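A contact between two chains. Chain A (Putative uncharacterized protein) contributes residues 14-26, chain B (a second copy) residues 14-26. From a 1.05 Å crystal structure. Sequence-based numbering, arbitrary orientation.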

# COMPACT_ATOMS: atom_id res chain seq x y z
N TYR A 14 6.61 1.58 -10.17
CA TYR A 14 6.90 0.15 -10.12
C TYR A 14 5.60 -0.64 -10.13
O TYR A 14 4.49 -0.09 -10.15
CB TYR A 14 7.70 -0.16 -8.84
CG TYR A 14 9.00 0.57 -8.74
CD1 TYR A 14 10.16 0.04 -9.36
CD2 TYR A 14 9.13 1.71 -7.99
CE1 TYR A 14 11.40 0.69 -9.21
CE2 TYR A 14 10.35 2.36 -7.86
CZ TYR A 14 11.49 1.83 -8.45
OH TYR A 14 12.69 2.46 -8.28
N TYR A 15 5.68 -1.98 -10.05
CA TYR A 15 4.47 -2.79 -10.00
C TYR A 15 3.58 -2.43 -8.80
O TYR A 15 2.36 -2.53 -8.90
CB TYR A 15 4.82 -4.29 -9.93
CG TYR A 15 4.98 -4.94 -11.28
CD1 TYR A 15 6.11 -4.85 -12.02
CD2 TYR A 15 3.94 -5.69 -11.79
CE1 TYR A 15 6.21 -5.49 -13.30
CE2 TYR A 15 4.04 -6.34 -13.04
CZ TYR A 15 5.15 -6.15 -13.77
OH TYR A 15 5.29 -6.78 -15.02
N GLU A 16 4.17 -2.04 -7.68
CA GLU A 16 3.35 -1.68 -6.50
C GLU A 16 2.45 -0.49 -6.77
O GLU A 16 1.53 -0.25 -5.96
CB GLU A 16 4.26 -1.32 -5.34
CG GLU A 16 5.10 -0.09 -5.56
CD GLU A 16 6.29 0.03 -4.61
OE1 GLU A 16 6.19 0.83 -3.64
OE2 GLU A 16 7.28 -0.70 -4.81
N ASP A 17 2.74 0.31 -7.78
CA ASP A 17 2.05 1.59 -8.00
C ASP A 17 0.87 1.47 -8.94
O ASP A 17 0.01 2.37 -8.92
CB ASP A 17 3.07 2.57 -8.58
CG ASP A 17 4.21 2.83 -7.59
OD1 ASP A 17 3.88 3.38 -6.49
OD2 ASP A 17 5.36 2.46 -7.85
N THR A 18 0.84 0.47 -9.81
CA THR A 18 -0.18 0.36 -10.84
C THR A 18 -1.33 -0.52 -10.38
O THR A 18 -1.19 -1.31 -9.42
CB THR A 18 0.40 -0.17 -12.13
OG1 THR A 18 0.91 -1.48 -11.86
CG2 THR A 18 1.50 0.76 -12.67
N ASP A 19 -2.45 -0.41 -11.07
CA ASP A 19 -3.57 -1.37 -10.91
C ASP A 19 -3.84 -2.04 -12.24
O ASP A 19 -3.19 -1.78 -13.25
CB ASP A 19 -4.78 -0.68 -10.27
CG ASP A 19 -5.37 0.38 -11.13
OD1 ASP A 19 -5.48 0.17 -12.37
OD2 ASP A 19 -5.76 1.44 -10.60
N HIS A 20 -4.82 -2.97 -12.24
CA HIS A 20 -5.07 -3.76 -13.42
C HIS A 20 -5.62 -2.95 -14.59
O HIS A 20 -5.68 -3.49 -15.70
CB HIS A 20 -6.03 -4.95 -13.09
CG HIS A 20 -7.39 -4.52 -12.72
ND1 HIS A 20 -7.71 -4.26 -11.41
CD2 HIS A 20 -8.50 -4.33 -13.48
CE1 HIS A 20 -8.97 -3.92 -11.38
NE2 HIS A 20 -9.49 -3.93 -12.60
N SER A 21 -6.01 -1.71 -14.38
CA SER A 21 -6.39 -0.86 -15.49
C SER A 21 -5.19 -0.37 -16.30
O SER A 21 -5.37 0.23 -17.35
CB SER A 21 -7.22 0.29 -15.07
OG SER A 21 -6.48 1.34 -14.47
N GLY A 22 -3.97 -0.57 -15.79
CA GLY A 22 -2.78 -0.21 -16.54
C GLY A 22 -2.20 1.12 -16.22
O GLY A 22 -1.29 1.57 -16.94
N VAL A 23 -2.67 1.83 -15.22
CA VAL A 23 -2.13 3.12 -14.77
C VAL A 23 -1.93 3.10 -13.28
O VAL A 23 -2.39 2.18 -12.57
CB VAL A 23 -3.03 4.28 -15.24
CG1 VAL A 23 -2.99 4.36 -16.78
CG2 VAL A 23 -4.40 4.21 -14.66
N VAL A 24 -1.28 4.14 -12.76
CA VAL A 24 -1.10 4.31 -11.34
C VAL A 24 -2.47 4.41 -10.67
O VAL A 24 -3.33 5.19 -11.09
CB VAL A 24 -0.23 5.53 -11.02
CG1 VAL A 24 -0.23 5.85 -9.54
CG2 VAL A 24 1.18 5.30 -11.52
N TYR A 25 -2.62 3.65 -9.58
CA TYR A 25 -3.79 3.64 -8.73
C TYR A 25 -3.86 4.97 -7.98
O TYR A 25 -2.89 5.33 -7.27
CB TYR A 25 -3.66 2.40 -7.82
CG TYR A 25 -4.76 2.30 -6.78
CD1 TYR A 25 -6.07 2.20 -7.13
CD2 TYR A 25 -4.41 2.23 -5.42
CE1 TYR A 25 -7.06 2.11 -6.08
CE2 TYR A 25 -5.36 2.14 -4.42
CZ TYR A 25 -6.67 2.10 -4.79
OH TYR A 25 -7.63 2.09 -3.77
N HIS A 26 -4.97 5.71 -8.09
CA HIS A 26 -4.96 7.14 -7.74
C HIS A 26 -4.57 7.47 -6.32
O HIS A 26 -3.94 8.52 -6.11
CB HIS A 26 -6.26 7.83 -8.17
CG HIS A 26 -7.46 7.45 -7.36
ND1 HIS A 26 -8.23 6.36 -7.64
CD2 HIS A 26 -8.00 8.01 -6.24
CE1 HIS A 26 -9.18 6.27 -6.70
NE2 HIS A 26 -9.08 7.22 -5.81
N TYR B 14 -9.83 -5.63 -4.61
CA TYR B 14 -10.23 -4.34 -5.14
C TYR B 14 -9.13 -3.80 -6.05
O TYR B 14 -8.06 -4.41 -6.22
CB TYR B 14 -10.50 -3.36 -3.99
CG TYR B 14 -11.58 -3.80 -3.05
CD1 TYR B 14 -12.94 -3.53 -3.34
CD2 TYR B 14 -11.28 -4.41 -1.85
CE1 TYR B 14 -13.93 -3.88 -2.42
CE2 TYR B 14 -12.27 -4.78 -0.96
CZ TYR B 14 -13.60 -4.49 -1.24
OH TYR B 14 -14.57 -4.82 -0.33
N TYR B 15 -9.31 -2.59 -6.61
CA TYR B 15 -8.27 -2.00 -7.43
C TYR B 15 -6.96 -1.81 -6.67
O TYR B 15 -5.89 -1.91 -7.27
CB TYR B 15 -8.73 -0.63 -7.97
CG TYR B 15 -9.47 -0.71 -9.29
CD1 TYR B 15 -10.78 -1.03 -9.39
CD2 TYR B 15 -8.80 -0.42 -10.45
CE1 TYR B 15 -11.44 -1.09 -10.66
CE2 TYR B 15 -9.44 -0.46 -11.71
CZ TYR B 15 -10.72 -0.86 -11.77
OH TYR B 15 -11.40 -0.91 -12.99
N GLU B 16 -7.01 -1.54 -5.37
CA GLU B 16 -5.77 -1.37 -4.59
C GLU B 16 -4.92 -2.62 -4.57
O GLU B 16 -3.74 -2.54 -4.18
CB GLU B 16 -6.12 -1.01 -3.16
CG GLU B 16 -6.84 -2.10 -2.40
CD GLU B 16 -7.55 -1.61 -1.15
OE1 GLU B 16 -6.99 -1.84 -0.04
OE2 GLU B 16 -8.61 -0.97 -1.26
N ASP B 17 -5.50 -3.79 -4.86
CA ASP B 17 -4.82 -5.07 -4.68
C ASP B 17 -4.11 -5.55 -5.92
O ASP B 17 -3.22 -6.41 -5.80
CB ASP B 17 -5.87 -6.09 -4.24
CG ASP B 17 -6.50 -5.71 -2.90
OD1 ASP B 17 -5.71 -5.68 -1.91
OD2 ASP B 17 -7.70 -5.39 -2.84
N THR B 18 -4.53 -5.12 -7.10
CA THR B 18 -4.02 -5.63 -8.36
C THR B 18 -2.87 -4.76 -8.87
O THR B 18 -2.71 -3.60 -8.45
CB THR B 18 -5.10 -5.75 -9.40
OG1 THR B 18 -5.60 -4.42 -9.63
CG2 THR B 18 -6.22 -6.69 -8.94
N ASP B 19 -2.11 -5.31 -9.79
CA ASP B 19 -1.12 -4.54 -10.58
C ASP B 19 -1.46 -4.63 -12.04
O ASP B 19 -2.42 -5.28 -12.46
CB ASP B 19 0.31 -4.94 -10.21
CG ASP B 19 0.63 -6.35 -10.60
OD1 ASP B 19 0.22 -6.78 -11.70
OD2 ASP B 19 1.30 -7.05 -9.81
N HIS B 20 -0.66 -3.93 -12.88
CA HIS B 20 -0.97 -3.85 -14.29
C HIS B 20 -0.84 -5.18 -15.02
O HIS B 20 -1.28 -5.26 -16.18
CB HIS B 20 -0.10 -2.77 -14.99
CG HIS B 20 1.34 -3.09 -15.01
ND1 HIS B 20 2.16 -2.71 -13.99
CD2 HIS B 20 2.08 -3.75 -15.95
CE1 HIS B 20 3.37 -3.13 -14.29
NE2 HIS B 20 3.37 -3.77 -15.45
N SER B 21 -0.28 -6.20 -14.40
CA SER B 21 -0.27 -7.51 -15.00
C SER B 21 -1.62 -8.21 -14.92
O SER B 21 -1.80 -9.26 -15.52
CB SER B 21 0.78 -8.39 -14.43
OG SER B 21 0.45 -8.93 -13.17
N GLY B 22 -2.57 -7.65 -14.15
CA GLY B 22 -3.91 -8.20 -14.10
C GLY B 22 -4.17 -9.13 -12.97
O GLY B 22 -5.23 -9.78 -12.97
N VAL B 23 -3.28 -9.31 -12.03
CA VAL B 23 -3.46 -10.15 -10.84
C VAL B 23 -3.07 -9.38 -9.61
O VAL B 23 -2.47 -8.29 -9.68
CB VAL B 23 -2.69 -11.48 -10.99
CG1 VAL B 23 -3.32 -12.30 -12.13
CG2 VAL B 23 -1.22 -11.29 -11.10
N VAL B 24 -3.35 -9.96 -8.44
CA VAL B 24 -2.94 -9.40 -7.17
C VAL B 24 -1.42 -9.30 -7.13
O VAL B 24 -0.71 -10.27 -7.41
CB VAL B 24 -3.49 -10.20 -5.99
CG1 VAL B 24 -2.88 -9.76 -4.68
CG2 VAL B 24 -5.00 -10.09 -5.95
N TYR B 25 -0.94 -8.13 -6.71
CA TYR B 25 0.46 -7.83 -6.51
C TYR B 25 0.96 -8.62 -5.30
O TYR B 25 0.39 -8.48 -4.20
CB TYR B 25 0.57 -6.29 -6.35
CG TYR B 25 1.96 -5.81 -6.02
CD1 TYR B 25 3.02 -6.04 -6.85
CD2 TYR B 25 2.16 -5.06 -4.85
CE1 TYR B 25 4.33 -5.55 -6.45
CE2 TYR B 25 3.41 -4.58 -4.49
CZ TYR B 25 4.47 -4.87 -5.31
OH TYR B 25 5.74 -4.47 -4.89
N HIS B 26 2.01 -9.43 -5.46
CA HIS B 26 2.30 -10.49 -4.48
C HIS B 26 2.52 -10.04 -3.06
O HIS B 26 2.14 -10.78 -2.13
CB HIS B 26 3.39 -11.44 -4.98
CG HIS B 26 4.77 -10.85 -5.00
ND1 HIS B 26 5.24 -10.12 -6.05
CD2 HIS B 26 5.75 -10.84 -4.06
CE1 HIS B 26 6.46 -9.68 -5.73
NE2 HIS B 26 6.82 -10.06 -4.53
O HOH W 1 6.88 -2.76 -6.59
O HOH W 2 -9.15 -0.10 -3.82

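Two copies of one loop meet across an exact two-fold axis, burying 856 Å² in total, so each contact between non-equivalent atoms occurs twice. His20 and Tyr15 are the residues most covered by the partner, 110 and 98 Å² in each copy. The closest CA atoms across the axis are those of A:Asp19 and B:Asp19, 4.0 Å apart. Hydrogen bonds across the axis join A:Thr18 OG1 to B:His20 ND1 and A:His20 ND1 to B:Thr18 OG1, each 2.8 Å; either atom could be the donor. The threonine CB points toward the partner and, with chi1 in p, its hydroxyl lies near the imidazole plane, at the ring edge, where a nitrogen lone pair or N-H can meet it. NE2 of B:His20 sits over one face of the A:Tyr15 ring, 3.4 Å from A:Tyr15 CZ; the two rings are oblique, at 32°.

No backbone-to-backbone hydrogen bond crosses the axis: A:Asp19 O and B:His20 N, 3.3 Å apart, meet at a poor angle. A:Thr18 O and B:Thr18 O, both acceptors, are only 2.9 Å apart, but each also receives a CA-H...O contact, as from B:Asp19 CA to A:Thr18 O (3.4 Å). A:Asp19 O accepts A:Gly22 N (2.9 Å) in a type I turn and also meets B:His20 CA at 3.2 Å. The turn is braced by A:Asp19 OD1, which accepts both A:Ser21 OG (2.6 Å) and A:Ser21 N (2.8 Å). Glycine suits position 22: at phi/psi 96/7 a CB would jam against the preceding carbonyl.

Farther out, the B:Tyr25 ring offers its face to A:Glu16 CA, 3.7 Å from the ring centroid, while B:Tyr25 CE1 packs against A:Tyr15 CB at 3.7 Å. Its hydroxyl is satisfied through water 1, which accepts from B:Tyr25 OH (2.7 Å) and A:Glu16 N (3.0 Å) and donates to A:Glu16 OE2 (2.8 Å). Water 2 repeats this bridge for A:Tyr25 and B:Glu16.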